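Local coordinates for glutamine cyclotransferase (Tannerella forsythia, PDB 6QRO), which probably cyclises N-terminal glutamine of peptides to pyroglutamate, as a zinc-dependent glutaminyl cyclase of the mammalian-like type II, at residues 229-232 with 233-237. Sequence-based numbering, arbitrary orientation.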
ATOM      1  N   TYR A 229      11.621  12.883   5.269  1.00 19.37           N
ATOM      2  CA  TYR A 229      11.114  11.618   5.783  1.00 16.88           C
ATOM      3  C   TYR A 229      11.710  10.406   5.075  1.00 16.51           C
ATOM      4  O   TYR A 229      11.831   9.341   5.691  1.00 17.58           O
ATOM      5  CB  TYR A 229       9.594  11.654   5.753  1.00 15.94           C
ATOM      6  CG  TYR A 229       9.151  12.859   6.545  1.00 15.23           C
ATOM      7  CD1 TYR A 229       9.285  12.875   7.930  1.00 15.68           C
ATOM      8  CD2 TYR A 229       8.627  13.984   5.923  1.00 15.30           C
ATOM      9  CE1 TYR A 229       8.914  13.978   8.666  1.00 16.65           C
ATOM     10  CE2 TYR A 229       8.243  15.098   6.660  1.00 13.21           C
ATOM     11  CZ  TYR A 229       8.387  15.081   8.030  1.00 14.87           C
ATOM     12  OH  TYR A 229       8.016  16.167   8.783  1.00 15.83           O
ATOM     13  N   VAL A 230      12.097  10.533   3.804  1.00 18.57           N
ATOM     14  CA  VAL A 230      12.944   9.506   3.197  1.00 16.16           C
ATOM     15  C   VAL A 230      14.214   9.324   4.022  1.00 17.45           C
ATOM     16  O   VAL A 230      14.642   8.194   4.292  1.00 19.17           O
ATOM     17  CB  VAL A 230      13.248   9.862   1.732  1.00 16.87           C
ATOM     18  CG1 VAL A 230      14.129   8.795   1.091  1.00 16.13           C
ATOM     19  CG2 VAL A 230      11.945  10.015   0.963  1.00 15.83           C
ATOM     20  N   GLU A 231      14.837  10.429   4.444  1.00 16.53           N
ATOM     21  CA  GLU A 231      16.028  10.317   5.287  1.00 21.78           C
ATOM     22  C   GLU A 231      15.692   9.660   6.616  1.00 17.46           C
ATOM     23  O   GLU A 231      16.432   8.796   7.091  1.00 17.82           O
ATOM     24  CB  GLU A 231      16.646  11.699   5.528  1.00 19.37           C
ATOM     25  CG  GLU A 231      17.384  12.220   4.342  1.00 20.25           C
ATOM     26  CD  GLU A 231      18.275  11.152   3.755  1.00 21.49           C
ATOM     27  OE1 GLU A 231      17.993  10.676   2.627  1.00 19.91           O
ATOM     28  OE2 GLU A 231      19.228  10.750   4.457  1.00 25.42           O
ATOM     29  N   LYS A 232      14.555  10.042   7.204  1.00 16.44           N
ATOM     30  CA  LYS A 232      14.090   9.466   8.460  1.00 15.08           C
ATOM     31  C   LYS A 232      13.897   7.952   8.343  1.00 18.20           C
ATOM     32  O   LYS A 232      14.295   7.191   9.235  1.00 19.08           O
ATOM     33  CB  LYS A 232      12.783  10.165   8.857  1.00 16.62           C
ATOM     34  CG  LYS A 232      12.309   9.936  10.279  1.00 22.52           C
ATOM     35  CD  LYS A 232      10.950  10.593  10.535  1.00 15.49           C
ATOM     36  CE  LYS A 232      11.116  12.078  10.776  1.00 16.38           C
ATOM     37  NZ  LYS A 232      11.297  12.416  12.213  1.00 23.01           N
ATOM     38  N   VAL A 233      13.260   7.498   7.260  1.00 18.59           N
ATOM     39  CA  VAL A 233      12.992   6.073   7.092  1.00 16.55           C
ATOM     40  C   VAL A 233      14.261   5.315   6.725  1.00 18.54           C
ATOM     41  O   VAL A 233      14.532   4.231   7.263  1.00 19.81           O
ATOM     42  CB  VAL A 233      11.873   5.876   6.054  1.00 18.85           C
ATOM     43  CG1 VAL A 233      11.749   4.406   5.650  1.00 18.17           C
ATOM     44  CG2 VAL A 233      10.548   6.386   6.621  1.00 14.80           C
ATOM     45  N   TRP A 234      15.050   5.852   5.796  1.00 17.27           N
ATOM     46  CA  TRP A 234      16.250   5.137   5.375  1.00 17.68           C
ATOM     47  C   TRP A 234      17.306   5.093   6.466  1.00 19.39           C
ATOM     48  O   TRP A 234      18.046   4.110   6.558  1.00 18.28           O
ATOM     49  CB  TRP A 234      16.827   5.744   4.095  1.00 19.53           C
ATOM     50  CG  TRP A 234      16.371   4.974   2.899  1.00 15.82           C
ATOM     51  CD1 TRP A 234      17.149   4.249   2.050  1.00 14.70           C
ATOM     52  CD2 TRP A 234      15.025   4.826   2.440  1.00 14.45           C
ATOM     53  NE1 TRP A 234      16.371   3.660   1.087  1.00 17.49           N
ATOM     54  CE2 TRP A 234      15.063   4.004   1.297  1.00 16.47           C
ATOM     55  CE3 TRP A 234      13.791   5.325   2.872  1.00 16.26           C
ATOM     56  CZ2 TRP A 234      13.913   3.663   0.579  1.00 13.26           C
ATOM     57  CZ3 TRP A 234      12.656   4.985   2.166  1.00 16.10           C
ATOM     58  CH2 TRP A 234      12.726   4.154   1.028  1.00 13.81           C
ATOM     59  N   THR A 235      17.400   6.146   7.283  1.00 19.17           N
ATOM     60  CA  THR A 235      18.366   6.149   8.375  1.00 17.59           C
ATOM     61  C   THR A 235      17.994   5.103   9.420  1.00 19.67           C
ATOM     62  O   THR A 235      18.818   4.262   9.799  1.00 19.67           O
ATOM     63  CB  THR A 235      18.427   7.545   8.992  1.00 15.27           C
ATOM     64  OG1 THR A 235      18.795   8.492   7.988  1.00 17.33           O
ATOM     65  CG2 THR A 235      19.433   7.597  10.127  1.00 19.14           C
ATOM     66  N   ALA A 236      16.736   5.134   9.872  1.00 20.90           N
ATOM     67  CA  ALA A 236      16.244   4.162  10.835  1.00 17.21           C
ATOM     68  C   ALA A 236      16.396   2.747  10.307  1.00 20.49           C
ATOM     69  O   ALA A 236      16.669   1.821  11.076  1.00 20.26           O
ATOM     70  CB  ALA A 236      14.788   4.457  11.184  1.00 18.08           C
ATOM     71  N   ALA A 237      16.157   2.541   9.008  1.00 17.57           N
ATOM     72  CA  ALA A 237      16.306   1.198   8.459  1.00 16.66           C
ATOM     73  C   ALA A 237      17.744   0.713   8.581  1.00 18.62           C
ATOM     74  O   ALA A 237      17.991  -0.439   8.957  1.00 20.21           O
ATOM     75  CB  ALA A 237      15.845   1.161   7.000  1.00 19.46           C
TER
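Val230 lays its CG1 methyl over one face of the Trp234 indole, off-centre toward the rim, with CG1 3.9 Å from CE3. The two side chains run side by side in the same direction, one helical turn apart; CG1 is anti to the valine's backbone N (chi1 -180°), which carries it to the ring. Phe246 meets the indole edge-to-face, while the Tyr229 ring has the aliphatic CD of Lys232 in plane at its edge and stacks with Phe202.

Val230 O takes the Trp234 N-H at 2.8 Å. Glu231 O accepts twice from Thr235: N donates at 2.8 Å and OG1 at a short 2.5 Å, from opposite faces of the carbonyl plane. With OG1 beside its own backbone N (chi1 -59°), the hydroxyl folds back onto the preceding turn. The Ala236 N to Lys232 O bond is longer, at 3.3 Å. The charged ends turn elsewhere, Glu231 to a salt bridge with Lys218 and Lys232 to one with Glu316.

Val233 packs on Leu270 and Ile272 of the edge strand 269-273, and Ala236 on helix 299-314. This is the i to i+4 pattern of an amphipathic alpha-helix, here helix 227-239 packed against the mixed sheet of the M28-type alpha/beta fold, away from the zinc site.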